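PDB 3E96: dihydrodipicolinate synthase from Bacillus clausii KSM-K16, which probably catalyses the condensation of pyruvate with aspartate semialdehyde to 4-hydroxy-tetrahydrodipicolinate, an early step of lysine biosynthesis. Local coordinates for residues V39-D44 and Y77-A82; V49-C53 and E70-T74; L251-Y255 and E288-V293. All blocks are in the same frame, centred on the assembly; numbering follows the deposited sequence.

In the fold
Contacts 1 and 2 lie together in the first part of an eight-stranded parallel barrel. Their centres are 10 Å apart, both draw on helix 64-78, and Val-78 and Val-39 of contact 1 pack on Ile-50 of contact 2; strand 49-50 of the inner sheet is thus backed by helices 32-43 and 64-78 of the outer layer. Along the chain contact 2 is nested within the loop closed by contact 1. Contact 3 joins helices 235-252 and 287-299, which follow strand 210-213, the last of the barrel, and so belongs to the C-terminal helical part. Its centre is 29 Å from that of contact 1 and 27 Å from that of contact 2, with nearest atoms about 11 Å from either.

Contact 1: residues V39-D44 and Y77-A82; sequences VDRIVD and YVHGRA
The guanidinium of Arg-81 reaches two aspartates four residues apart, Asp-40 in the last turn of helix 32-43 and Asp-44 just beyond it, while a methyl group of Val-43 sits over the centre of one of its faces. Arg-81 NH2 donates to Asp-40 OD1 at 2.6 Å with an N-H...O angle of 173°, and that oxygen lies in the guanidinium plane. The two flat groups are nevertheless turned 72° apart, so this is a single-oxygen contact and not a side-on, two-pronged pair. Arg-81 NH1 sits before both oxygens of Asp-44, 2.6 Å from OD1 and 2.7 Å from OD2, with the planes again steeply inclined; this is a salt bridge without a well-formed hydrogen bond. Val-43 CG2 comes within 3.4 Å of Arg-81 CZ, and His-79 NE2 lies over the opposite face, toward its rim.

The bend in the arginine chain (chi3 -62°) brings the guanidinium back against the C-terminal end of helix 64-78. There Arg-81 NE donates to Val-78 O at 3.3 Å, and NH2 adds a weak bond to Tyr-77 O. Val-78 O also accepts the backbone N of Arg-81, from the other face of its plane, closing a type I' turn through His-79 and Gly-80. This turn leads toward strand 83-88, and the contact pairs the C-terminal ends of two neighbouring outer helices of a TIM barrel, away from the annotated sites. Replacing Arg-81 by a leucine would probably leave Asp-44 without its salt bridge, Asp-40 OD1 without its straight donor, though Lys-36 still pairs with OD2, and Val-78 O without its side-chain donor.

Beneath the charges, Val-39 CG1 meets Val-78 CG2 at 3.5 Å, and Val-43 CG1 rests on Ala-82 CB at 3.8 Å. One water donates to both Asp-40 OD1 and Tyr-77 O.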
ATOM      1  N   VAL B  39       4.770  25.182  -4.804  1.00 16.77           N
ATOM      2  CA  VAL B  39       3.849  25.712  -3.810  1.00 18.04           C
ATOM      3  C   VAL B  39       3.371  27.096  -4.245  1.00 18.60           C
ATOM      4  O   VAL B  39       2.176  27.392  -4.187  1.00 17.90           O
ATOM      5  CB  VAL B  39       4.526  25.821  -2.431  1.00 18.57           C
ATOM      6  CG1 VAL B  39       3.635  26.608  -1.472  1.00 19.24           C
ATOM      7  CG2 VAL B  39       4.800  24.429  -1.880  1.00 19.80           C
ATOM      8  N   ASP B  40       4.304  27.943  -4.682  1.00 19.41           N
ATOM      9  CA  ASP B  40       3.949  29.292  -5.127  1.00 20.74           C
ATOM     10  C   ASP B  40       3.001  29.263  -6.322  1.00 19.83           C
ATOM     11  O   ASP B  40       1.999  29.973  -6.339  1.00 20.05           O
ATOM     12  CB  ASP B  40       5.197  30.105  -5.507  1.00 22.59           C
ATOM     13  CG  ASP B  40       6.046  30.481  -4.305  1.00 24.79           C
ATOM     14  OD1 ASP B  40       5.507  30.542  -3.178  1.00 23.81           O
ATOM     15  OD2 ASP B  40       7.257  30.737  -4.495  1.00 26.72           O
ATOM     16  N   ARG B  41       3.312  28.448  -7.325  1.00 19.89           N
ATOM     17  CA  ARG B  41       2.457  28.368  -8.505  1.00 19.38           C
ATOM     18  C   ARG B  41       1.035  27.986  -8.117  1.00 19.33           C
ATOM     19  O   ARG B  41       0.062  28.505  -8.667  1.00 18.83           O
ATOM     20  CB  ARG B  41       3.003  27.344  -9.502  1.00 19.81           C
ATOM     21  CG  ARG B  41       2.184  27.260 -10.785  1.00 21.21           C
ATOM     22  CD  ARG B  41       2.793  26.295 -11.787  1.00 20.26           C
ATOM     23  NE  ARG B  41       4.147  26.689 -12.160  1.00 23.54           N
ATOM     24  CZ  ARG B  41       5.247  26.067 -11.750  1.00 24.61           C
ATOM     25  NH1 ARG B  41       5.161  25.011 -10.953  1.00 25.40           N
ATOM     26  NH2 ARG B  41       6.438  26.511 -12.132  1.00 26.78           N
ATOM     27  N   ILE B  42       0.918  27.077  -7.158  1.00 18.71           N
ATOM     28  CA  ILE B  42      -0.389  26.626  -6.706  1.00 18.56           C
ATOM     29  C   ILE B  42      -1.163  27.689  -5.928  1.00 19.89           C
ATOM     30  O   ILE B  42      -2.245  28.108  -6.346  1.00 19.40           O
ATOM     31  CB  ILE B  42      -0.252  25.352  -5.829  1.00 17.92           C
ATOM     32  CG1 ILE B  42       0.219  24.185  -6.703  1.00 15.78           C
ATOM     33  CG2 ILE B  42      -1.580  25.035  -5.138  1.00 16.61           C
ATOM     34  CD1 ILE B  42       0.527  22.908  -5.936  1.00 16.46           C
ATOM     35  N   VAL B  43      -0.603  28.136  -4.810  1.00 19.07           N
ATOM     36  CA  VAL B  43      -1.282  29.108  -3.961  1.00 21.06           C
ATOM     37  C   VAL B  43      -1.383  30.532  -4.487  1.00 22.01           C
ATOM     38  O   VAL B  43      -2.266  31.277  -4.069  1.00 22.17           O
ATOM     39  CB  VAL B  43      -0.652  29.143  -2.553  1.00 19.98           C
ATOM     40  CG1 VAL B  43      -0.714  27.753  -1.930  1.00 20.31           C
ATOM     41  CG2 VAL B  43       0.775  29.639  -2.631  1.00 21.61           C
ATOM     42  N   ASP B  44      -0.497  30.917  -5.398  1.00 24.55           N
ATOM     43  CA  ASP B  44      -0.547  32.267  -5.950  1.00 25.96           C
ATOM     44  C   ASP B  44      -1.481  32.362  -7.142  1.00 26.70           C
ATOM     45  O   ASP B  44      -1.613  33.428  -7.749  1.00 25.96           O
ATOM     46  CB  ASP B  44       0.846  32.744  -6.370  1.00 29.17           C
ATOM     47  CG  ASP B  44       1.709  33.127  -5.188  1.00 33.06           C
ATOM     48  OD1 ASP B  44       1.164  33.716  -4.230  1.00 35.36           O
ATOM     49  OD2 ASP B  44       2.929  32.855  -5.219  1.00 35.92           O
ATOM     50  N   TYR B  77       6.705  27.945   3.208  1.00 21.51           N
ATOM     51  CA  TYR B  77       6.530  28.532   1.886  1.00 22.18           C
ATOM     52  C   TYR B  77       5.148  29.110   1.622  1.00 23.18           C
ATOM     53  O   TYR B  77       5.009  30.041   0.829  1.00 22.71           O
ATOM     54  CB  TYR B  77       6.881  27.516   0.797  1.00 22.07           C
ATOM     55  CG  TYR B  77       8.313  27.020   0.849  1.00 22.43           C
ATOM     56  CD1 TYR B  77       9.361  27.874   1.209  1.00 23.80           C
ATOM     57  CD2 TYR B  77       8.623  25.702   0.529  1.00 21.52           C
ATOM     58  CE1 TYR B  77      10.682  27.419   1.250  1.00 23.39           C
ATOM     59  CE2 TYR B  77       9.935  25.239   0.563  1.00 22.23           C
ATOM     60  CZ  TYR B  77      10.959  26.099   0.928  1.00 22.70           C
ATOM     61  OH  TYR B  77      12.251  25.627   0.981  1.00 20.35           O
ATOM     62  N   VAL B  78       4.132  28.558   2.279  1.00 24.48           N
ATOM     63  CA  VAL B  78       2.760  29.035   2.114  1.00 26.22           C
ATOM     64  C   VAL B  78       2.519  30.277   2.969  1.00 28.79           C
ATOM     65  O   VAL B  78       1.854  31.219   2.543  1.00 29.26           O
ATOM     66  CB  VAL B  78       1.735  27.948   2.526  1.00 25.65           C
ATOM     67  CG1 VAL B  78       0.333  28.539   2.575  1.00 24.57           C
ATOM     68  CG2 VAL B  78       1.778  26.787   1.535  1.00 22.63           C
ATOM     69  N   HIS B  79       3.078  30.258   4.174  1.00 31.11           N
ATOM     70  CA  HIS B  79       2.943  31.340   5.143  1.00 33.24           C
ATOM     71  C   HIS B  79       1.586  32.041   5.154  1.00 33.49           C
ATOM     72  O   HIS B  79       1.482  33.233   4.861  1.00 34.68           O
ATOM     73  CB  HIS B  79       4.076  32.367   4.972  1.00 34.04           C
ATOM     74  CG  HIS B  79       4.183  32.950   3.598  1.00 34.91           C
ATOM     75  ND1 HIS B  79       3.201  33.741   3.044  1.00 37.32           N
ATOM     76  CD2 HIS B  79       5.173  32.880   2.677  1.00 36.07           C
ATOM     77  CE1 HIS B  79       3.581  34.134   1.841  1.00 37.06           C
ATOM     78  NE2 HIS B  79       4.773  33.626   1.594  1.00 37.38           N
ATOM     79  N   GLY B  80       0.545  31.281   5.490  1.00 33.53           N
ATOM     80  CA  GLY B  80      -0.798  31.832   5.583  1.00 31.43           C
ATOM     81  C   GLY B  80      -1.626  32.027   4.325  1.00 30.21           C
ATOM     82  O   GLY B  80      -2.818  32.314   4.425  1.00 30.27           O
ATOM     83  N   ARG B  81      -1.024  31.879   3.149  1.00 28.76           N
ATOM     84  CA  ARG B  81      -1.754  32.063   1.896  1.00 26.78           C
ATOM     85  C   ARG B  81      -2.800  30.985   1.597  1.00 26.39           C
ATOM     86  O   ARG B  81      -3.639  31.158   0.714  1.00 24.81           O
ATOM     87  CB  ARG B  81      -0.777  32.153   0.723  1.00 28.05           C
ATOM     88  CG  ARG B  81       0.079  33.418   0.713  1.00 28.88           C
ATOM     89  CD  ARG B  81       0.992  33.456  -0.505  1.00 29.16           C
ATOM     90  NE  ARG B  81       1.934  32.338  -0.517  1.00 29.87           N
ATOM     91  CZ  ARG B  81       2.826  32.123  -1.480  1.00 30.28           C
ATOM     92  NH1 ARG B  81       2.900  32.948  -2.513  1.00 30.94           N
ATOM     93  NH2 ARG B  81       3.644  31.081  -1.411  1.00 30.80           N
ATOM     94  N   ALA B  82      -2.747  29.872   2.319  1.00 23.42           N
ATOM     95  CA  ALA B  82      -3.705  28.796   2.099  1.00 22.74           C
ATOM     96  C   ALA B  82      -3.715  27.837   3.272  1.00 20.75           C
ATOM     97  O   ALA B  82      -2.800  27.840   4.093  1.00 20.52           O
ATOM     98  CB  ALA B  82      -3.357  28.035   0.808  1.00 20.82           C
TER
HETATM   99  O   HOH W   1       7.246  30.879  -1.045  1.00 31.56           O

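Contact 2: residues V49-C53 and E70-T74; sequences VIVPC and EVRRT
The carboxylate of Glu-70 is met by the backbone N of Cys-53 on the anti side of OE2, 17° out of the carboxylate plane. The bond from Cys-53 N to Glu-70 OE2 measures 2.8 Å, and its N-H...O angle is 155°. A second flat group, the backbone carbonyl of Glu-70, is reached from opposite faces by Thr-74 OG1, which donates to Glu-70 O at 2.7 Å, and by the backbone N of Thr-74. Thr-74 OG1 is also hydrogen-bonded to Tyr-35 OH.

The puckered Pro-52 ring turns its CB and CG to the helix: Thr-74 OG1 lies 3.3 Å from Pro-52 CB, and Glu-70 CG lies 4.0 Å from the same carbon. The Glu-70 side chain leaves the helix with CG opposite the backbone nitrogen (chi1 177°) and, extended beyond, reaches the backbone that follows strand 49-50. The methyl group of Thr-74 meets Ile-50 tip to tip, CG2 to CG2 at 3.9 Å. Val-71 CG2 lies 4.0 Å from Cys-53 SG. These contacts lay helix 64-78 over strand 49-50, the first two elements of a beta-alpha-beta unit of the barrel.

All six touching residues are buried, and Glu-70 OE1 is bonded to Thr-21 OG1. Both carboxylate oxygens therefore have polar partners, which is consistent with Glu-70 fixing the backbone at Cys-53, where phi turns positive, about 9 Å between side chains from the predicted pyruvate-binding Thr-56.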
ATOM      1  N   VAL B  49      -6.236  25.620  -0.710  1.00 15.82           N
ATOM      2  CA  VAL B  49      -5.989  24.444   0.117  1.00 15.21           C
ATOM      3  C   VAL B  49      -4.877  23.659  -0.566  1.00 13.99           C
ATOM      4  O   VAL B  49      -4.973  23.341  -1.752  1.00 14.68           O
ATOM      5  CB  VAL B  49      -7.237  23.535   0.235  1.00 15.15           C
ATOM      6  CG1 VAL B  49      -6.898  22.301   1.068  1.00 16.52           C
ATOM      7  CG2 VAL B  49      -8.389  24.299   0.876  1.00 16.06           C
ATOM      8  N   ILE B  50      -3.809  23.373   0.171  1.00 14.67           N
ATOM      9  CA  ILE B  50      -2.700  22.616  -0.392  1.00 14.48           C
ATOM     10  C   ILE B  50      -2.480  21.404   0.505  1.00 15.17           C
ATOM     11  O   ILE B  50      -2.579  21.496   1.732  1.00 15.15           O
ATOM     12  CB  ILE B  50      -1.426  23.488  -0.508  1.00 15.15           C
ATOM     13  CG1 ILE B  50      -0.368  22.736  -1.322  1.00 15.98           C
ATOM     14  CG2 ILE B  50      -0.919  23.882   0.877  1.00 15.91           C
ATOM     15  CD1 ILE B  50       0.824  23.585  -1.730  1.00 15.34           C
ATOM     16  N   VAL B  51      -2.190  20.266  -0.116  1.00 13.68           N
ATOM     17  CA  VAL B  51      -2.042  19.023   0.623  1.00 13.02           C
ATOM     18  C   VAL B  51      -0.690  18.324   0.500  1.00 13.48           C
ATOM     19  O   VAL B  51      -0.528  17.402  -0.299  1.00 13.39           O
ATOM     20  CB  VAL B  51      -3.148  18.028   0.190  1.00 14.48           C
ATOM     21  CG1 VAL B  51      -3.167  16.814   1.106  1.00 13.45           C
ATOM     22  CG2 VAL B  51      -4.499  18.727   0.197  1.00 15.00           C
ATOM     23  N   PRO B  52       0.302  18.755   1.291  1.00 13.10           N
ATOM     24  CA  PRO B  52       1.612  18.102   1.214  1.00 12.80           C
ATOM     25  C   PRO B  52       1.451  16.652   1.674  1.00 13.33           C
ATOM     26  O   PRO B  52       0.531  16.333   2.431  1.00 12.85           O
ATOM     27  CB  PRO B  52       2.472  18.928   2.170  1.00 12.05           C
ATOM     28  CG  PRO B  52       1.465  19.452   3.175  1.00 13.04           C
ATOM     29  CD  PRO B  52       0.308  19.847   2.279  1.00 12.41           C
ATOM     30  N   CYS B  53       2.338  15.778   1.214  1.00 12.39           N
ATOM     31  CA  CYS B  53       2.270  14.367   1.575  1.00 11.73           C
ATOM     32  C   CYS B  53       1.013  13.689   1.046  1.00 13.42           C
ATOM     33  O   CYS B  53       0.502  12.734   1.642  1.00 12.34           O
ATOM     34  CB  CYS B  53       2.369  14.203   3.093  1.00 13.10           C
ATOM     35  SG  CYS B  53       4.059  14.444   3.687  1.00 14.36           S
ATOM     36  N   GLU B  70       8.531  17.832   4.612  1.00 13.93           N
ATOM     37  CA  GLU B  70       7.732  18.422   3.541  1.00 13.29           C
ATOM     38  C   GLU B  70       6.598  19.251   4.137  1.00 13.15           C
ATOM     39  O   GLU B  70       6.293  20.340   3.646  1.00 14.04           O
ATOM     40  CB  GLU B  70       7.163  17.349   2.605  1.00 14.03           C
ATOM     41  CG  GLU B  70       6.261  17.933   1.513  1.00 13.30           C
ATOM     42  CD  GLU B  70       6.020  16.976   0.364  1.00 15.37           C
ATOM     43  OE1 GLU B  70       7.000  16.635  -0.333  1.00 13.49           O
ATOM     44  OE2 GLU B  70       4.855  16.567   0.158  1.00 15.43           O
ATOM     45  N   VAL B  71       5.970  18.744   5.193  1.00 12.53           N
ATOM     46  CA  VAL B  71       4.890  19.490   5.827  1.00 13.88           C
ATOM     47  C   VAL B  71       5.451  20.796   6.399  1.00 14.66           C
ATOM     48  O   VAL B  71       4.858  21.860   6.219  1.00 13.80           O
ATOM     49  CB  VAL B  71       4.210  18.670   6.952  1.00 14.46           C
ATOM     50  CG1 VAL B  71       3.153  19.516   7.655  1.00 15.74           C
ATOM     51  CG2 VAL B  71       3.554  17.429   6.356  1.00 14.69           C
ATOM     52  N   ARG B  72       6.602  20.721   7.065  1.00 14.85           N
ATOM     53  CA  ARG B  72       7.219  21.923   7.632  1.00 15.84           C
ATOM     54  C   ARG B  72       7.538  22.938   6.538  1.00 16.51           C
ATOM     55  O   ARG B  72       7.235  24.121   6.673  1.00 18.51           O
ATOM     56  CB  ARG B  72       8.505  21.571   8.393  1.00 16.25           C
ATOM     57  CG  ARG B  72       8.279  20.743   9.652  1.00 15.30           C
ATOM     58  CD  ARG B  72       9.538  20.686  10.513  1.00 17.80           C
ATOM     59  NE  ARG B  72      10.599  19.871   9.924  1.00 18.83           N
ATOM     60  CZ  ARG B  72      10.813  18.593  10.221  1.00 18.61           C
ATOM     61  NH1 ARG B  72      10.040  17.968  11.104  1.00 17.38           N
ATOM     62  NH2 ARG B  72      11.812  17.940   9.650  1.00 19.51           N
ATOM     63  N   ARG B  73       8.160  22.470   5.459  1.00 14.19           N
ATOM     64  CA  ARG B  73       8.516  23.334   4.338  1.00 15.91           C
ATOM     65  C   ARG B  73       7.277  24.007   3.748  1.00 16.33           C
ATOM     66  O   ARG B  73       7.310  25.185   3.392  1.00 16.34           O
ATOM     67  CB  ARG B  73       9.219  22.519   3.246  1.00 15.97           C
ATOM     68  CG  ARG B  73      10.584  21.960   3.645  1.00 18.35           C
ATOM     69  CD  ARG B  73      11.718  22.903   3.253  1.00 20.79           C
ATOM     70  NE  ARG B  73      13.015  22.402   3.700  1.00 21.35           N
ATOM     71  CZ  ARG B  73      14.187  22.914   3.335  1.00 23.45           C
ATOM     72  NH1 ARG B  73      14.237  23.950   2.509  1.00 20.36           N
ATOM     73  NH2 ARG B  73      15.313  22.392   3.806  1.00 22.78           N
ATOM     74  N   THR B  74       6.187  23.252   3.636  1.00 15.32           N
ATOM     75  CA  THR B  74       4.948  23.782   3.079  1.00 16.11           C
ATOM     76  C   THR B  74       4.417  24.936   3.926  1.00 17.58           C
ATOM     77  O   THR B  74       4.044  25.984   3.396  1.00 16.39           O
ATOM     78  CB  THR B  74       3.869  22.684   2.984  1.00 16.29           C
ATOM     79  OG1 THR B  74       4.371  21.596   2.195  1.00 14.73           O
ATOM     80  CG2 THR B  74       2.600  23.233   2.335  1.00 15.73           C
TER

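Contact 3: residues L251-Y255 and E288-V293; sequences LRGKY and EDKQLV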
ATOM      1  N   LEU B 251      -4.420  10.235 -19.646  1.00 14.55           N
ATOM      2  CA  LEU B 251      -3.021   9.903 -19.882  1.00 14.34           C
ATOM      3  C   LEU B 251      -2.336   9.604 -18.546  1.00 14.54           C
ATOM      4  O   LEU B 251      -1.502   8.701 -18.454  1.00 11.77           O
ATOM      5  CB  LEU B 251      -2.315  11.055 -20.593  1.00 17.06           C
ATOM      6  CG  LEU B 251      -0.869  10.808 -21.030  1.00 20.58           C
ATOM      7  CD1 LEU B 251      -0.759   9.501 -21.803  1.00 21.43           C
ATOM      8  CD2 LEU B 251      -0.406  11.981 -21.889  1.00 21.44           C
ATOM      9  N   ARG B 252      -2.694  10.366 -17.515  1.00 12.53           N
ATOM     10  CA  ARG B 252      -2.146  10.160 -16.176  1.00 13.68           C
ATOM     11  C   ARG B 252      -2.619   8.810 -15.633  1.00 13.04           C
ATOM     12  O   ARG B 252      -1.918   8.149 -14.867  1.00 12.56           O
ATOM     13  CB  ARG B 252      -2.635  11.254 -15.220  1.00 15.01           C
ATOM     14  CG  ARG B 252      -2.061  12.641 -15.463  1.00 16.91           C
ATOM     15  CD  ARG B 252      -2.646  13.627 -14.462  1.00 17.10           C
ATOM     16  NE  ARG B 252      -2.309  13.270 -13.086  1.00 16.39           N
ATOM     17  CZ  ARG B 252      -2.906  13.779 -12.011  1.00 17.83           C
ATOM     18  NH1 ARG B 252      -3.883  14.665 -12.151  1.00 17.72           N
ATOM     19  NH2 ARG B 252      -2.519  13.412 -10.796  1.00 14.58           N
ATOM     20  N   GLY B 253      -3.826   8.421 -16.027  1.00 13.54           N
ATOM     21  CA  GLY B 253      -4.401   7.171 -15.556  1.00 14.10           C
ATOM     22  C   GLY B 253      -3.894   5.893 -16.199  1.00 14.36           C
ATOM     23  O   GLY B 253      -4.260   4.799 -15.761  1.00 13.62           O
ATOM     24  N   LYS B 254      -3.058   6.006 -17.230  1.00 13.79           N
ATOM     25  CA  LYS B 254      -2.528   4.816 -17.895  1.00 15.34           C
ATOM     26  C   LYS B 254      -1.773   3.877 -16.953  1.00 15.65           C
ATOM     27  O   LYS B 254      -1.142   4.312 -15.983  1.00 13.02           O
ATOM     28  CB  LYS B 254      -1.598   5.205 -19.056  1.00 17.15           C
ATOM     29  CG  LYS B 254      -2.316   5.789 -20.266  1.00 22.43           C
ATOM     30  CD  LYS B 254      -1.372   5.961 -21.462  1.00 22.10           C
ATOM     31  CE  LYS B 254      -0.933   4.620 -22.034  1.00 22.12           C
ATOM     32  NZ  LYS B 254      -0.104   4.773 -23.274  1.00 23.11           N
ATOM     33  N   TYR B 255      -1.835   2.584 -17.263  1.00 14.76           N
ATOM     34  CA  TYR B 255      -1.157   1.551 -16.480  1.00 15.00           C
ATOM     35  C   TYR B 255      -1.687   1.510 -15.053  1.00 15.24           C
ATOM     36  O   TYR B 255      -0.915   1.501 -14.097  1.00 15.01           O
ATOM     37  CB  TYR B 255       0.358   1.804 -16.458  1.00 15.13           C
ATOM     38  CG  TYR B 255       0.924   2.238 -17.792  1.00 17.95           C
ATOM     39  CD1 TYR B 255       0.771   1.447 -18.932  1.00 20.16           C
ATOM     40  CD2 TYR B 255       1.570   3.465 -17.926  1.00 17.35           C
ATOM     41  CE1 TYR B 255       1.245   1.875 -20.173  1.00 21.59           C
ATOM     42  CE2 TYR B 255       2.045   3.902 -19.161  1.00 17.83           C
ATOM     43  CZ  TYR B 255       1.878   3.106 -20.278  1.00 20.74           C
ATOM     44  OH  TYR B 255       2.322   3.552 -21.501  1.00 21.30           O
ATOM     45  N   GLU B 288       6.744   6.689 -26.561  1.00 23.64           N
ATOM     46  CA  GLU B 288       5.351   6.756 -26.979  1.00 23.59           C
ATOM     47  C   GLU B 288       4.563   7.730 -26.110  1.00 22.12           C
ATOM     48  O   GLU B 288       3.862   8.598 -26.621  1.00 20.94           O
ATOM     49  CB  GLU B 288       4.696   5.377 -26.891  1.00 27.62           C
ATOM     50  CG  GLU B 288       3.209   5.391 -27.224  1.00 32.48           C
ATOM     51  CD  GLU B 288       2.526   4.067 -26.931  1.00 36.37           C
ATOM     52  OE1 GLU B 288       1.308   3.960 -27.193  1.00 38.18           O
ATOM     53  OE2 GLU B 288       3.200   3.137 -26.439  1.00 37.80           O
ATOM     54  N   ASP B 289       4.670   7.574 -24.793  1.00 20.24           N
ATOM     55  CA  ASP B 289       3.944   8.449 -23.878  1.00 19.54           C
ATOM     56  C   ASP B 289       4.481   9.882 -23.880  1.00 18.97           C
ATOM     57  O   ASP B 289       3.722  10.827 -23.683  1.00 18.15           O
ATOM     58  CB  ASP B 289       3.958   7.868 -22.459  1.00 19.02           C
ATOM     59  CG  ASP B 289       3.021   6.675 -22.309  1.00 19.91           C
ATOM     60  OD1 ASP B 289       2.252   6.396 -23.254  1.00 20.31           O
ATOM     61  OD2 ASP B 289       3.043   6.018 -21.244  1.00 20.04           O
ATOM     62  N   LYS B 290       5.784  10.045 -24.098  1.00 19.27           N
ATOM     63  CA  LYS B 290       6.366  11.388 -24.153  1.00 21.11           C
ATOM     64  C   LYS B 290       5.721  12.133 -25.327  1.00 21.00           C
ATOM     65  O   LYS B 290       5.437  13.328 -25.241  1.00 19.75           O
ATOM     66  CB  LYS B 290       7.883  11.310 -24.356  1.00 20.32           C
ATOM     67  CG  LYS B 290       8.681  11.061 -23.085  1.00 22.72           C
ATOM     68  CD  LYS B 290      10.143  10.785 -23.407  1.00 24.31           C
ATOM     69  CE  LYS B 290      11.041  10.978 -22.190  1.00 25.76           C
ATOM     70  NZ  LYS B 290      10.571  10.228 -20.992  1.00 26.20           N
ATOM     71  N   GLN B 291       5.481  11.411 -26.417  1.00 21.66           N
ATOM     72  CA  GLN B 291       4.860  11.995 -27.602  1.00 23.01           C
ATOM     73  C   GLN B 291       3.408  12.362 -27.308  1.00 22.89           C
ATOM     74  O   GLN B 291       2.914  13.394 -27.763  1.00 21.65           O
ATOM     75  CB  GLN B 291       4.916  11.006 -28.771  1.00 26.05           C
ATOM     76  CG  GLN B 291       4.415  11.568 -30.095  1.00 30.50           C
ATOM     77  CD  GLN B 291       5.368  12.588 -30.695  1.00 34.25           C
ATOM     78  OE1 GLN B 291       5.668  13.615 -30.085  1.00 36.49           O
ATOM     79  NE2 GLN B 291       5.853  12.305 -31.899  1.00 36.74           N
ATOM     80  N   LEU B 292       2.721  11.520 -26.541  1.00 21.47           N
ATOM     81  CA  LEU B 292       1.332  11.795 -26.197  1.00 19.91           C
ATOM     82  C   LEU B 292       1.232  13.039 -25.311  1.00 19.15           C
ATOM     83  O   LEU B 292       0.278  13.804 -25.421  1.00 19.65           O
ATOM     84  CB  LEU B 292       0.703  10.591 -25.484  1.00 21.61           C
ATOM     85  CG  LEU B 292       0.542   9.316 -26.316  1.00 23.01           C
ATOM     86  CD1 LEU B 292       0.026   8.185 -25.434  1.00 20.85           C
ATOM     87  CD2 LEU B 292      -0.417   9.579 -27.471  1.00 24.22           C
ATOM     88  N   VAL B 293       2.212  13.238 -24.431  1.00 18.88           N
ATOM     89  CA  VAL B 293       2.206  14.414 -23.557  1.00 18.96           C
ATOM     90  C   VAL B 293       2.448  15.654 -24.422  1.00 19.84           C
ATOM     91  O   VAL B 293       1.826  16.701 -24.229  1.00 18.13           O
ATOM     92  CB  VAL B 293       3.315  14.334 -22.476  1.00 19.29           C
ATOM     93  CG1 VAL B 293       3.416  15.670 -21.724  1.00 19.02           C
ATOM     94  CG2 VAL B 293       3.003  13.211 -21.492  1.00 19.27           C
TER
HETATM   95  O   HOH W   2       4.079   3.198 -23.982  1.00 30.04           O
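Glu-288 approaches the loop through charge and water: its OE1 lies 4.2 Å from Lys-254 NZ, too far for a salt bridge, while a water donates both to its OE2 and to Tyr-255 OH.

Asp-289 makes the central polar contact: OD1 takes the lysine, while OD2 takes the tyrosine and Asn-259. Lys-254 NZ donates to Asp-289 OD1 at 2.9 Å on the syn lone pair, forming a salt bridge. Tyr-255 OH donates to Asp-289 OD2 at 2.6 Å, again on the syn side but 25° out of the carboxylate plane. That oxygen lies at the edge of the tyrosine ring, near its plane, and ring and carboxylate are turned 36° against each other. Lys-254 CB covers the rim of one ring face, and the bend of the lysine chain at chi3 (69°) brings the ammonium round to the phenol oxygen, where NZ adds a weak bond.

One turn further on, Leu-292 CD1 meets Leu-251 CD1 at 3.9 Å, the two side chains slanting past each other. Val-293 follows with CG2 at 3.6 Å from Leu-251 CD2, crossing at about a right angle. CD1 of Leu-251 thus faces Leu-292, while CD2 reaches both Leu-292 and Val-293. Here helix 287-299 packs on helix 235-252 and the residues after it, in the helical region that follows the barrel in DapA-family enzymes, with Val-263 and Ala-267 of helix 262-270 adding to the apolar layer.

Asn-259 bonds to both Asp-289 OD2 and Leu-251 O, tying the carboxylate to the backbone of Leu-251. With donors at both oxygens and a lysine beside it, the buried Asp-289 would be expected to favour its charged form.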